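Local coordinates for protein glycoside hydrolase family 81 (Clostridium thermocellum, PDB 6FOP) that probably hydrolyses beta-1,3-glucans such as laminarin as a family 81 glycoside hydrolase of the Clostridium thermocellum cellulosome, here deposited as an engineered mutant, at residues A[130-135]-A[215-220]; A[249-252]-A[256-259]; A[564-569]-A[612-617]; A[618-623]-A[646-651]; A[684-689]-A[696-701]. All blocks are in the same frame, centred on the assembly; numbering follows the deposited sequence.

Contact 1. Residues A[130-135]-A[215-220]; sequences GSPYAY and TYYKDY
Pro-132 meets Tyr-217 of helix 211-220 through CB and CG, the two side chains crossing at about a right angle with Pro-132 CG 3.9 Å from Tyr-217 CE2. Tyr-133 carries the contact. Its backbone N donates to Ser-131 OG at 3.0 Å, an ST turn just where strand 133-139 begins. With CG anti to the carbonyl carbon (chi1 -63°), its ring reaches across to the helix, and OH donates to Tyr-217 O at 2.7 Å, in the carbonyl plane and on a lone pair. That oxygen also takes the N-H of Tyr-220, so two donors grip it. The phenol oxygen lies 3.4 Å from Tyr-220 CB as well. Tyr-135 stays more distant and works through a water, to which its OH donates at 2.7 Å and which passes a hydrogen bond on to Tyr-220 O. The hydroxyl of Tyr-217 bonds to that of Tyr-281. The contact thus ties the start of strand 133-139, in an antiparallel sheet, to helix 211-220, while Ile-260 of strand 260-263 and Ala-204 of strand 200-206 pack against the Tyr-133 and Tyr-217 side chains.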
# COMPACT_ATOMS: atom_id res chain seq x y z
N GLY A 130 -2.28 1.39 -15.04
CA GLY A 130 -2.68 2.70 -15.49
C GLY A 130 -2.49 2.96 -16.98
O GLY A 130 -2.52 4.13 -17.40
N SER A 131 -2.36 1.91 -17.79
CA SER A 131 -2.31 2.09 -19.24
C SER A 131 -3.37 1.21 -19.88
O SER A 131 -3.47 0.05 -19.54
CB SER A 131 -0.96 1.69 -19.83
OG SER A 131 -0.95 1.92 -21.22
N PRO A 132 -4.03 1.72 -20.92
CA PRO A 132 -4.89 0.82 -21.73
C PRO A 132 -4.09 0.04 -22.78
O PRO A 132 -4.68 -0.77 -23.49
CB PRO A 132 -5.84 1.81 -22.42
CG PRO A 132 -5.01 3.01 -22.60
CD PRO A 132 -4.16 3.12 -21.37
N TYR A 133 -2.79 0.32 -22.90
CA TYR A 133 -1.90 -0.35 -23.84
C TYR A 133 -1.09 -1.45 -23.21
O TYR A 133 -0.82 -1.42 -21.98
CB TYR A 133 -0.90 0.61 -24.44
CG TYR A 133 -1.49 1.73 -25.26
CD1 TYR A 133 -1.82 1.52 -26.62
CD2 TYR A 133 -1.67 2.99 -24.74
CE1 TYR A 133 -2.33 2.55 -27.39
CE2 TYR A 133 -2.20 4.02 -25.50
CZ TYR A 133 -2.53 3.79 -26.84
OH TYR A 133 -3.02 4.86 -27.58
N ALA A 134 -0.65 -2.41 -24.04
CA ALA A 134 0.49 -3.29 -23.71
C ALA A 134 1.39 -3.28 -24.94
O ALA A 134 0.90 -3.20 -26.08
CB ALA A 134 0.08 -4.70 -23.34
N TYR A 135 2.69 -3.28 -24.70
CA TYR A 135 3.69 -3.06 -25.75
C TYR A 135 4.61 -4.27 -25.86
O TYR A 135 5.00 -4.85 -24.85
CB TYR A 135 4.54 -1.83 -25.43
CG TYR A 135 3.75 -0.58 -25.04
CD1 TYR A 135 3.14 0.21 -25.98
CD2 TYR A 135 3.61 -0.22 -23.71
CE1 TYR A 135 2.44 1.34 -25.65
CE2 TYR A 135 2.91 0.91 -23.35
CZ TYR A 135 2.30 1.69 -24.29
OH TYR A 135 1.60 2.82 -23.91
N THR A 215 -8.85 5.53 -34.12
CA THR A 215 -7.87 6.45 -34.71
C THR A 215 -7.09 7.16 -33.61
O THR A 215 -5.88 7.33 -33.71
CB THR A 215 -8.59 7.48 -35.60
OG1 THR A 215 -9.31 6.79 -36.64
CG2 THR A 215 -7.63 8.43 -36.23
N TYR A 216 -7.78 7.59 -32.55
CA TYR A 216 -7.11 8.28 -31.44
C TYR A 216 -6.14 7.35 -30.72
O TYR A 216 -4.99 7.72 -30.45
CB TYR A 216 -8.16 8.79 -30.46
CG TYR A 216 -7.53 9.62 -29.35
CD1 TYR A 216 -7.17 10.95 -29.57
CD2 TYR A 216 -7.25 9.06 -28.11
CE1 TYR A 216 -6.56 11.70 -28.58
CE2 TYR A 216 -6.65 9.83 -27.10
CZ TYR A 216 -6.33 11.13 -27.34
OH TYR A 216 -5.72 11.86 -26.33
N TYR A 217 -6.56 6.13 -30.44
CA TYR A 217 -5.67 5.15 -29.80
C TYR A 217 -4.49 4.78 -30.71
O TYR A 217 -3.38 4.64 -30.23
CB TYR A 217 -6.43 3.94 -29.30
CG TYR A 217 -7.14 4.19 -27.97
CD1 TYR A 217 -8.22 5.06 -27.88
CD2 TYR A 217 -6.72 3.55 -26.81
CE1 TYR A 217 -8.86 5.27 -26.67
CE2 TYR A 217 -7.35 3.76 -25.60
CZ TYR A 217 -8.41 4.62 -25.54
OH TYR A 217 -9.06 4.84 -24.34
N LYS A 218 -4.72 4.68 -32.02
CA LYS A 218 -3.62 4.47 -32.96
C LYS A 218 -2.61 5.59 -32.90
O LYS A 218 -1.41 5.34 -32.99
CB LYS A 218 -4.16 4.27 -34.38
CG LYS A 218 -3.06 3.98 -35.38
CD LYS A 218 -3.60 3.89 -36.80
CE LYS A 218 -2.44 3.65 -37.76
NZ LYS A 218 -2.79 3.81 -39.19
N ASP A 219 -3.09 6.83 -32.73
CA ASP A 219 -2.18 7.96 -32.67
C ASP A 219 -1.09 7.81 -31.62
O ASP A 219 0.01 8.32 -31.81
CB ASP A 219 -2.92 9.27 -32.37
CG ASP A 219 -3.71 9.81 -33.53
OD1 ASP A 219 -3.42 9.49 -34.68
OD2 ASP A 219 -4.64 10.63 -33.26
N TYR A 220 -1.40 7.16 -30.50
CA TYR A 220 -0.42 6.98 -29.41
C TYR A 220 0.07 5.55 -29.23
O TYR A 220 0.86 5.26 -28.36
CB TYR A 220 -0.98 7.56 -28.10
CG TYR A 220 -1.30 9.02 -28.25
CD1 TYR A 220 -0.29 9.98 -28.26
CD2 TYR A 220 -2.61 9.44 -28.54
CE1 TYR A 220 -0.57 11.33 -28.44
CE2 TYR A 220 -2.90 10.77 -28.74
CZ TYR A 220 -1.87 11.71 -28.70
OH TYR A 220 -2.17 13.01 -28.90
O HOH W 1 1.38 4.86 -25.70

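Contact 2. Residues A[249-252]-A[256-259]; sequences VSVK and NKGT
Val-249 and Val-251 each put one methyl, CG2, against Lys-257, but with different first torsions. In Val-249 (chi1 -61°) CG1 is anti to the carbonyl carbon, while CG2 sits between the backbone N and that carbon and meets the lysine chain. In Val-251 (chi1 -179°) CG1 is anti to the backbone N, and the methyl facing the lysine is again CG2. Lys-257 has CG anti to its own N and is extended beyond it, a straight aliphatic rod that runs obliquely past both valines. Its base lies at Val-251, with CG 3.8 Å from Val-251 CG2; farther along, CE comes within 3.9 Å of Val-249 CG2. The contact here is therefore made by the methylenes. The other methyls meet backbone oxygens: Val-251 CG1 is 3.8 Å from Asn-256 O, and Val-249 CG1 is 4.2 Å from Gly-258 O, a carbonyl buried here with no hydrogen-bonding partner in the model. Beyond it, Val-249 CG1 approaches Thr-259 CB at 4.4 Å. Cys-223 of strand 223-235 touches both valines, and Asn-256 ND2 makes a weak hydrogen bond to Asp-219 O. The arrangement is that of a strand end and the loop folding back beside it: the chain leaves strand 240-251, turns, and returns past its valines toward strand 260-263, the two meeting through van der Waals contacts of side chains, without backbone hydrogen bonds between them.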
# COMPACT_ATOMS: atom_id res chain seq x y z
N VAL A 249 8.30 7.79 -22.80
CA VAL A 249 7.96 7.06 -24.02
C VAL A 249 9.09 7.11 -25.06
O VAL A 249 9.84 8.10 -25.15
CB VAL A 249 6.64 7.53 -24.65
CG1 VAL A 249 5.48 7.32 -23.71
CG2 VAL A 249 6.70 8.97 -25.11
N SER A 250 9.19 5.99 -25.79
CA SER A 250 10.08 5.88 -26.92
C SER A 250 9.17 5.72 -28.16
O SER A 250 8.35 4.80 -28.25
CB SER A 250 11.04 4.72 -26.68
OG SER A 250 11.78 4.98 -25.46
N VAL A 251 9.31 6.66 -29.09
CA VAL A 251 8.42 6.71 -30.24
C VAL A 251 8.95 5.78 -31.34
O VAL A 251 10.00 6.02 -31.94
CB VAL A 251 8.31 8.14 -30.78
CG1 VAL A 251 7.35 8.17 -31.97
CG2 VAL A 251 7.84 9.11 -29.69
N LYS A 252 8.19 4.73 -31.62
CA LYS A 252 8.60 3.70 -32.60
C LYS A 252 8.32 4.11 -34.05
O LYS A 252 9.01 3.66 -34.96
CB LYS A 252 7.96 2.36 -32.30
CG LYS A 252 8.26 1.84 -30.89
CD LYS A 252 9.76 1.65 -30.65
CE LYS A 252 10.06 1.25 -29.23
NZ LYS A 252 11.53 1.29 -29.04
N ASN A 256 3.40 11.69 -33.57
CA ASN A 256 2.77 11.95 -32.29
C ASN A 256 3.71 11.54 -31.16
O ASN A 256 4.44 10.55 -31.26
CB ASN A 256 1.44 11.18 -32.19
CG ASN A 256 0.44 11.62 -33.24
OD1 ASN A 256 0.11 12.79 -33.32
ND2 ASN A 256 -0.03 10.69 -34.04
N LYS A 257 3.65 12.28 -30.06
CA LYS A 257 4.37 11.91 -28.85
C LYS A 257 3.48 12.19 -27.65
O LYS A 257 3.10 13.32 -27.39
CB LYS A 257 5.70 12.65 -28.72
CG LYS A 257 6.57 12.05 -27.62
CD LYS A 257 7.95 12.66 -27.55
CE LYS A 257 8.75 11.98 -26.46
NZ LYS A 257 10.12 12.55 -26.39
N GLY A 258 3.14 11.13 -26.96
CA GLY A 258 2.31 11.19 -25.76
C GLY A 258 1.86 9.80 -25.42
O GLY A 258 2.34 8.84 -25.98
N THR A 259 0.93 9.70 -24.48
CA THR A 259 0.26 8.46 -24.20
C THR A 259 -1.07 8.74 -23.51
O THR A 259 -1.44 9.91 -23.30
CB THR A 259 1.14 7.47 -23.40
OG1 THR A 259 0.57 6.16 -23.44
CG2 THR A 259 1.32 7.87 -21.94

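Contact 3. Residues A[564-569]-A[612-617]; sequences IWWNGT and PNWKDI
Trp-566 and Trp-614 meet from opposite directions: Trp-614 CH2 lies at the edge of the Trp-566 indole, near its plane, and the closest atoms are Trp-566 CZ2 and Trp-614 CH2 at 4.0 Å. One face of the Trp-566 indole is covered from within its own segment by Ile-564, whose CD1 stands 3.6 Å above the plane over the ring centre. Trp-566 NE1 is hydrogen-bonded to Glu-572 OE1, which helps to fix the indole's rotation. The polar part of the contact is a short bond from Thr-569 OG1 to Asn-613 OD1, 2.6 Å long. The hydroxyl arrives in the carbonyl plane, on a lone pair, with a C=O...donor angle of 128°. Both residues hold the bonding branch between the backbone N and the carbonyl carbon (chi1 68° in each), which aims the two groups at one another. Thr-569 CG2 lies 3.5 Å from the same amide oxygen and 4.1 Å from Pro-612 CG. Glu-572 serves both segments, since its OE2 accepts from Thr-569 N and from Asn-613 ND2. Thr-569 is the N-cap of helix 570-575, its side chain also capping a backbone N there, and Trp-614 occupies the N-cap position of helix 615-622, so the starts of two helices are joined at the protein surface. Ser-571 of helix 570-575 adds to the join, its OG bonding to Asn-613 O and its side chain touching Pro-612 and Trp-614.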
# COMPACT_ATOMS: atom_id res chain seq x y z
N ILE A 564 -11.90 -12.72 5.90
CA ILE A 564 -10.57 -12.64 6.50
C ILE A 564 -9.94 -14.01 6.54
O ILE A 564 -10.58 -15.01 6.18
CB ILE A 564 -10.60 -11.98 7.92
CG1 ILE A 564 -11.49 -12.77 8.91
CG2 ILE A 564 -11.03 -10.53 7.81
CD1 ILE A 564 -11.43 -12.27 10.35
N TRP A 565 -8.68 -14.08 6.97
CA TRP A 565 -7.95 -15.34 6.87
C TRP A 565 -8.30 -16.42 7.86
O TRP A 565 -7.87 -17.56 7.70
CB TRP A 565 -6.44 -15.10 6.90
CG TRP A 565 -5.82 -14.47 5.69
CD1 TRP A 565 -5.08 -13.32 5.65
CD2 TRP A 565 -5.81 -15.00 4.35
NE1 TRP A 565 -4.60 -13.11 4.37
CE2 TRP A 565 -5.04 -14.12 3.56
CE3 TRP A 565 -6.38 -16.13 3.75
CZ2 TRP A 565 -4.84 -14.33 2.18
CZ3 TRP A 565 -6.16 -16.35 2.39
CH2 TRP A 565 -5.41 -15.45 1.62
N TRP A 566 -9.05 -16.07 8.90
CA TRP A 566 -9.51 -17.05 9.88
C TRP A 566 -11.02 -16.94 10.05
O TRP A 566 -11.65 -15.99 9.58
CB TRP A 566 -8.75 -16.88 11.19
CG TRP A 566 -9.10 -15.68 12.01
CD1 TRP A 566 -9.98 -15.63 13.04
CD2 TRP A 566 -8.57 -14.36 11.89
NE1 TRP A 566 -10.03 -14.36 13.58
CE2 TRP A 566 -9.16 -13.56 12.90
CE3 TRP A 566 -7.60 -13.77 11.06
CZ2 TRP A 566 -8.87 -12.21 13.07
CZ3 TRP A 566 -7.30 -12.41 11.24
CH2 TRP A 566 -7.92 -11.66 12.25
N ASN A 567 -11.59 -17.91 10.76
CA ASN A 567 -13.03 -17.97 10.97
C ASN A 567 -13.41 -17.10 12.16
O ASN A 567 -13.76 -17.58 13.22
CB ASN A 567 -13.46 -19.42 11.16
CG ASN A 567 -14.96 -19.58 11.21
OD1 ASN A 567 -15.72 -18.69 10.82
ND2 ASN A 567 -15.40 -20.72 11.67
N GLY A 568 -13.34 -15.79 11.95
CA GLY A 568 -13.64 -14.82 13.01
C GLY A 568 -15.04 -14.27 12.89
O GLY A 568 -15.76 -14.56 11.92
N THR A 569 -15.43 -13.49 13.89
CA THR A 569 -16.72 -12.84 13.87
C THR A 569 -16.67 -11.67 12.89
O THR A 569 -15.59 -11.24 12.43
CB THR A 569 -17.10 -12.27 15.24
OG1 THR A 569 -16.23 -11.19 15.53
CG2 THR A 569 -17.05 -13.34 16.35
N PRO A 612 -19.75 -8.82 19.61
CA PRO A 612 -19.59 -10.05 20.42
C PRO A 612 -18.19 -10.20 21.01
O PRO A 612 -18.01 -10.89 22.02
CB PRO A 612 -19.90 -11.16 19.41
CG PRO A 612 -19.50 -10.57 18.10
CD PRO A 612 -19.97 -9.14 18.19
N ASN A 613 -17.22 -9.59 20.33
CA ASN A 613 -15.83 -9.64 20.69
C ASN A 613 -15.10 -8.44 20.08
O ASN A 613 -15.71 -7.64 19.37
CB ASN A 613 -15.19 -11.00 20.33
CG ASN A 613 -15.08 -11.25 18.84
OD1 ASN A 613 -15.73 -10.60 18.02
ND2 ASN A 613 -14.25 -12.20 18.51
N TRP A 614 -13.82 -8.28 20.42
CA TRP A 614 -13.07 -7.06 20.08
C TRP A 614 -13.84 -5.79 20.41
O TRP A 614 -13.82 -4.80 19.68
CB TRP A 614 -12.58 -7.07 18.63
CG TRP A 614 -11.46 -8.01 18.36
CD1 TRP A 614 -10.95 -8.97 19.19
CD2 TRP A 614 -10.67 -8.08 17.15
NE1 TRP A 614 -9.91 -9.62 18.58
CE2 TRP A 614 -9.74 -9.12 17.32
CE3 TRP A 614 -10.69 -7.37 15.95
CZ2 TRP A 614 -8.81 -9.47 16.33
CZ3 TRP A 614 -9.77 -7.71 14.97
CH2 TRP A 614 -8.85 -8.76 15.16
N LYS A 615 -14.50 -5.82 21.59
CA LYS A 615 -15.30 -4.67 21.99
C LYS A 615 -14.42 -3.42 22.20
O LYS A 615 -14.87 -2.31 21.93
CB LYS A 615 -16.04 -4.93 23.30
CG LYS A 615 -17.22 -5.88 23.20
CD LYS A 615 -17.88 -6.00 24.58
CE LYS A 615 -19.26 -6.62 24.53
NZ LYS A 615 -19.17 -8.07 24.21
N ASP A 616 -13.19 -3.62 22.70
CA ASP A 616 -12.25 -2.50 22.84
C ASP A 616 -11.97 -1.79 21.50
O ASP A 616 -12.13 -0.57 21.39
CB ASP A 616 -10.93 -2.88 23.53
CG ASP A 616 -10.25 -4.12 22.97
OD1 ASP A 616 -10.82 -4.87 22.13
OD2 ASP A 616 -9.09 -4.33 23.37
N ILE A 617 -11.61 -2.57 20.49
CA ILE A 617 -11.33 -2.03 19.16
C ILE A 617 -12.60 -1.34 18.64
O ILE A 617 -12.53 -0.23 18.10
CB ILE A 617 -10.90 -3.14 18.20
CG1 ILE A 617 -9.66 -3.89 18.69
CG2 ILE A 617 -10.68 -2.60 16.80
CD1 ILE A 617 -8.47 -3.05 18.94

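Contact 4. Residues A[618-623]-A[646-651]; sequences QYMYYA and KAHTYH
Thr-649 OG1 is hydrogen-bonded to Ser-645 O, four residues back and just before helix 646-659, and across the contact Met-620 SD and CE each lie 3.8 Å from Thr-649 OG1. The bond to Ser-645 holds the hydroxyl against the helix backbone; its contact with the methionine is a van der Waals one. Met-620 is modelled in two conformers, and its contacts are given for one of them. The two side chains cross at about a right angle. Met-620 CG meets the threonine methyl, 3.9 Å from Thr-649 CG2, while SD approaches the backbone at Thr-649 CA, also 3.9 Å away. A bend at chi3 (-75°) turns CE toward the hydroxyl. Helices 615-622 and 646-659 pack here within the C-terminal family 81 domain, of the six-hairpin clan, and the closest CA pair is that of Met-620 and Thr-649, 6.5 Å apart. The sulfur also lies near the imidazole of His-648: Met-620 SD is 5.1 Å from the ring centroid, 47° off the normal, an oblique sulfur-aromatic contact. His-648 ND1 is bonded to Glu-644 OE1, which restrains the rotation of the ring, and Glu-644 also touches Met-620. Close by, Met-620 O accepts from Trp-652 NE1, so a polar link between the two helices accompanies the apolar one. Ile-581 packs on Met-620 and Trp-634 on Thr-649, joining loops to the buried interface.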
# COMPACT_ATOMS: atom_id res chain seq x y z
N GLN A 618 -13.76 -2.01 18.79
CA GLN A 618 -15.00 -1.45 18.23
C GLN A 618 -15.45 -0.20 18.95
O GLN A 618 -15.98 0.72 18.32
CB GLN A 618 -16.12 -2.48 18.23
CG GLN A 618 -15.88 -3.63 17.28
CD GLN A 618 -15.90 -3.21 15.84
OE1 GLN A 618 -16.38 -2.13 15.51
NE2 GLN A 618 -15.42 -4.09 14.96
N TYR A 619 -15.25 -0.15 20.27
CA TYR A 619 -15.66 1.07 20.98
C TYR A 619 -14.70 2.23 20.76
O TYR A 619 -15.14 3.39 20.73
CB TYR A 619 -15.88 0.80 22.47
CG TYR A 619 -16.96 -0.21 22.80
CD1 TYR A 619 -18.02 -0.46 21.94
CD2 TYR A 619 -16.90 -0.92 23.99
CE1 TYR A 619 -19.02 -1.36 22.26
CE2 TYR A 619 -17.89 -1.84 24.31
CZ TYR A 619 -18.93 -2.09 23.43
OH TYR A 619 -19.92 -2.98 23.76
N MET A 620 -13.40 1.96 20.54
CA MET A 620 -12.49 3.02 20.09
C MET A 620 -12.91 3.59 18.75
O MET A 620 -12.88 4.81 18.54
CB MET A 620 -11.07 2.51 20.02
CG MET A 620 -10.45 2.27 21.39
SD MET A 620 -8.69 1.90 21.19
CE MET A 620 -8.72 0.22 20.58
N TYR A 621 -13.37 2.70 17.84
CA TYR A 621 -13.85 3.12 16.53
C TYR A 621 -15.15 3.93 16.65
O TYR A 621 -15.27 5.04 16.10
CB TYR A 621 -14.10 1.88 15.69
CG TYR A 621 -14.59 2.15 14.31
CD1 TYR A 621 -13.71 2.65 13.33
CD2 TYR A 621 -15.89 1.84 13.93
CE1 TYR A 621 -14.15 2.90 12.05
CE2 TYR A 621 -16.32 2.06 12.63
CZ TYR A 621 -15.45 2.60 11.69
OH TYR A 621 -15.90 2.80 10.38
N TYR A 622 -16.09 3.42 17.47
CA TYR A 622 -17.40 4.05 17.62
C TYR A 622 -17.27 5.42 18.29
O TYR A 622 -18.10 6.31 18.05
CB TYR A 622 -18.38 3.17 18.41
CG TYR A 622 -19.81 3.62 18.29
CD1 TYR A 622 -20.51 3.48 17.10
CD2 TYR A 622 -20.48 4.13 19.39
CE1 TYR A 622 -21.81 3.90 16.98
CE2 TYR A 622 -21.80 4.56 19.27
CZ TYR A 622 -22.47 4.41 18.08
OH TYR A 622 -23.78 4.82 17.96
N ALA A 623 -16.22 5.59 19.12
CA ALA A 623 -15.93 6.88 19.73
C ALA A 623 -15.63 7.99 18.72
O ALA A 623 -15.68 9.16 19.09
CB ALA A 623 -14.79 6.76 20.72
N LYS A 646 -6.15 -1.83 28.38
CA LYS A 646 -7.24 -1.09 28.98
C LYS A 646 -6.87 0.40 29.09
O LYS A 646 -7.70 1.27 28.82
CB LYS A 646 -7.57 -1.62 30.38
CG LYS A 646 -8.07 -3.06 30.38
CD LYS A 646 -8.44 -3.58 31.75
CE LYS A 646 -8.71 -5.07 31.65
NZ LYS A 646 -9.35 -5.64 32.86
N ALA A 647 -5.63 0.69 29.50
CA ALA A 647 -5.22 2.07 29.67
C ALA A 647 -5.35 2.84 28.36
O ALA A 647 -5.93 3.92 28.31
CB ALA A 647 -3.79 2.14 30.17
N HIS A 648 -4.81 2.28 27.27
CA HIS A 648 -4.83 3.01 25.99
C HIS A 648 -6.26 3.14 25.43
O HIS A 648 -6.63 4.21 24.94
CB HIS A 648 -3.91 2.31 25.01
CG HIS A 648 -3.90 2.92 23.65
ND1 HIS A 648 -4.42 2.27 22.56
CD2 HIS A 648 -3.50 4.14 23.21
CE1 HIS A 648 -4.28 3.03 21.49
NE2 HIS A 648 -3.72 4.16 21.85
N THR A 649 -7.04 2.06 25.53
CA THR A 649 -8.43 2.08 25.05
C THR A 649 -9.25 3.12 25.78
O THR A 649 -9.93 3.94 25.15
CB THR A 649 -9.06 0.68 25.21
OG1 THR A 649 -8.39 -0.23 24.32
CG2 THR A 649 -10.55 0.69 24.93
N TYR A 650 -9.15 3.12 27.11
CA TYR A 650 -9.96 4.04 27.85
C TYR A 650 -9.49 5.48 27.76
O TYR A 650 -10.30 6.40 27.70
CB TYR A 650 -10.07 3.58 29.28
CG TYR A 650 -11.25 4.14 29.99
CD1 TYR A 650 -12.54 4.01 29.48
CD2 TYR A 650 -11.09 4.79 31.21
CE1 TYR A 650 -13.63 4.51 30.17
CE2 TYR A 650 -12.18 5.27 31.93
CZ TYR A 650 -13.45 5.15 31.39
OH TYR A 650 -14.55 5.61 32.04
N HIS A 651 -8.17 5.68 27.63
CA HIS A 651 -7.58 7.01 27.39
C HIS A 651 -8.05 7.58 26.04
O HIS A 651 -8.40 8.76 25.95
CB HIS A 651 -6.08 6.86 27.46
CG HIS A 651 -5.29 8.12 27.26
ND1 HIS A 651 -4.81 8.50 26.02
CD2 HIS A 651 -4.77 8.99 28.15
CE1 HIS A 651 -4.06 9.57 26.17
NE2 HIS A 651 -4.01 9.89 27.45

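Contact 5. Residues A[684-689]-A[696-701]; sequences YVVYNA and VTFSDG
Tyr-684 and Phe-698 form an edge-to-face pair in which the tyrosine supplies the edge. Tyr-684 CD2 stands over the centre of the phenylalanine ring, 3.6 Å above its plane, with the ring planes 64° apart and the centroids separated by 4.8 Å. The two side chains run antiparallel, and Tyr-684 CB comes 3.9 Å from Phe-698 CZ. Beyond the stack the hydroxyl meets Asp-700 at the edge of the tyrosine ring, ring and carboxylate planes 64° apart: Tyr-684 OH donates to Asp-700 OD2 at 2.6 Å, on the syn side of the carboxylate and 29° out of its plane. Asp-700 sits in a type I beta turn from Phe-698 to Gly-701, which leads from strand 694-697 toward its antiparallel partner 703-706, and this hairpin covers one side of the sheet containing strand 681-688. The carboxylate has further partners, Arg-682 NH1 in a salt bridge through OD2 and Lys-702 N at OD1; the arginine's charge probably stabilises the carboxylate as an anion. Val-686 continues the apolar layer along the strand. Its CG2 lies at the edge of the phenylalanine ring, 3.8 Å from Phe-698 CZ, while its CG1 meets Val-696 CG2 at 3.9 Å. Met-704 of strand 703-706 touches both aromatic side chains, and Val-675 of the adjacent strand 673-678 does the same.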
# COMPACT_ATOMS: atom_id res chain seq x y z
N TYR A 684 -7.11 22.42 19.71
CA TYR A 684 -5.96 22.31 18.84
C TYR A 684 -4.83 21.66 19.62
O TYR A 684 -4.52 22.10 20.75
CB TYR A 684 -5.55 23.71 18.40
CG TYR A 684 -6.64 24.53 17.76
CD1 TYR A 684 -7.58 25.21 18.52
CD2 TYR A 684 -6.73 24.64 16.38
CE1 TYR A 684 -8.58 25.95 17.95
CE2 TYR A 684 -7.74 25.39 15.79
CZ TYR A 684 -8.67 26.04 16.58
OH TYR A 684 -9.66 26.80 16.02
N VAL A 685 -4.22 20.63 19.07
CA VAL A 685 -3.15 19.90 19.72
C VAL A 685 -1.95 19.89 18.80
O VAL A 685 -2.08 19.55 17.61
CB VAL A 685 -3.54 18.45 20.06
CG1 VAL A 685 -2.42 17.76 20.84
CG2 VAL A 685 -4.88 18.44 20.82
N VAL A 686 -0.80 20.27 19.30
CA VAL A 686 0.45 20.27 18.54
C VAL A 686 1.53 19.53 19.33
O VAL A 686 1.64 19.70 20.55
CB VAL A 686 0.94 21.70 18.30
CG1 VAL A 686 2.31 21.73 17.64
CG2 VAL A 686 -0.07 22.46 17.47
N TYR A 687 2.38 18.77 18.65
CA TYR A 687 3.60 18.28 19.24
C TYR A 687 4.78 18.91 18.51
O TYR A 687 4.86 18.85 17.28
CB TYR A 687 3.73 16.75 19.23
CG TYR A 687 4.92 16.34 20.07
CD1 TYR A 687 4.85 16.36 21.45
CD2 TYR A 687 6.15 16.06 19.51
CE1 TYR A 687 5.95 16.09 22.23
CE2 TYR A 687 7.26 15.77 20.30
CZ TYR A 687 7.15 15.78 21.67
OH TYR A 687 8.23 15.52 22.47
N ASN A 688 5.68 19.52 19.26
CA ASN A 688 6.93 20.05 18.72
C ASN A 688 8.06 19.12 19.07
O ASN A 688 8.51 19.09 20.22
CB ASN A 688 7.18 21.45 19.30
CG ASN A 688 8.45 22.10 18.80
OD1 ASN A 688 9.21 21.54 17.99
ND2 ASN A 688 8.69 23.32 19.28
N ALA A 689 8.54 18.38 18.08
CA ALA A 689 9.64 17.44 18.26
C ALA A 689 11.01 18.08 18.06
O ALA A 689 12.02 17.39 18.14
CB ALA A 689 9.47 16.27 17.31
N VAL A 696 2.92 27.88 15.42
CA VAL A 696 2.04 27.06 14.56
C VAL A 696 0.78 27.85 14.29
O VAL A 696 0.09 28.30 15.22
CB VAL A 696 1.72 25.70 15.20
CG1 VAL A 696 0.78 24.90 14.29
CG2 VAL A 696 3.01 24.95 15.51
N THR A 697 0.47 27.98 13.00
CA THR A 697 -0.69 28.71 12.54
C THR A 697 -1.63 27.76 11.82
O THR A 697 -1.20 27.01 10.95
CB THR A 697 -0.29 29.87 11.61
OG1 THR A 697 0.65 30.72 12.30
CG2 THR A 697 -1.49 30.69 11.19
N PHE A 698 -2.91 27.80 12.20
CA PHE A 698 -3.96 26.97 11.61
C PHE A 698 -4.73 27.78 10.57
O PHE A 698 -4.76 29.01 10.60
CB PHE A 698 -4.92 26.44 12.69
CG PHE A 698 -4.26 25.48 13.66
CD1 PHE A 698 -3.48 25.96 14.73
CD2 PHE A 698 -4.42 24.12 13.53
CE1 PHE A 698 -2.86 25.08 15.60
CE2 PHE A 698 -3.82 23.24 14.41
CZ PHE A 698 -3.03 23.74 15.44
N SER A 699 -5.41 27.05 9.68
CA SER A 699 -6.09 27.70 8.55
C SER A 699 -7.31 28.54 8.96
O SER A 699 -7.80 29.37 8.17
CB SER A 699 -6.52 26.65 7.50
OG SER A 699 -7.41 25.69 8.04
N ASP A 700 -7.80 28.32 10.19
CA ASP A 700 -8.87 29.15 10.74
C ASP A 700 -8.36 30.36 11.55
O ASP A 700 -9.16 31.06 12.14
CB ASP A 700 -9.85 28.30 11.57
CG ASP A 700 -9.21 27.68 12.80
OD1 ASP A 700 -8.02 27.98 13.07
OD2 ASP A 700 -9.91 26.90 13.48
N GLY A 701 -7.05 30.60 11.54
CA GLY A 701 -6.47 31.72 12.27
C GLY A 701 -5.90 31.43 13.64
O GLY A 701 -5.18 32.26 14.20

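In the fold
The five contacts follow one another in series along the chain. Contacts 1 and 2, with centres about 10 Å apart, touch directly: the ring of Tyr-220 packs on Gly-258, joining helix 211-220 to the loop after strand 240-251 in the strand-rich N-terminal part. Contacts 3 and 4 lie on the opposite side of the chain's centre, about 46 to 54 Å from that pair, centre to centre. They share helix 615-622, have centres about 16 Å apart, and both fall within the helical C-terminal family 81 domain, where they tie that helix to its neighbours. Contact 5, in the strands near the C-terminus, is about 25 Å from contact 4, centre to centre.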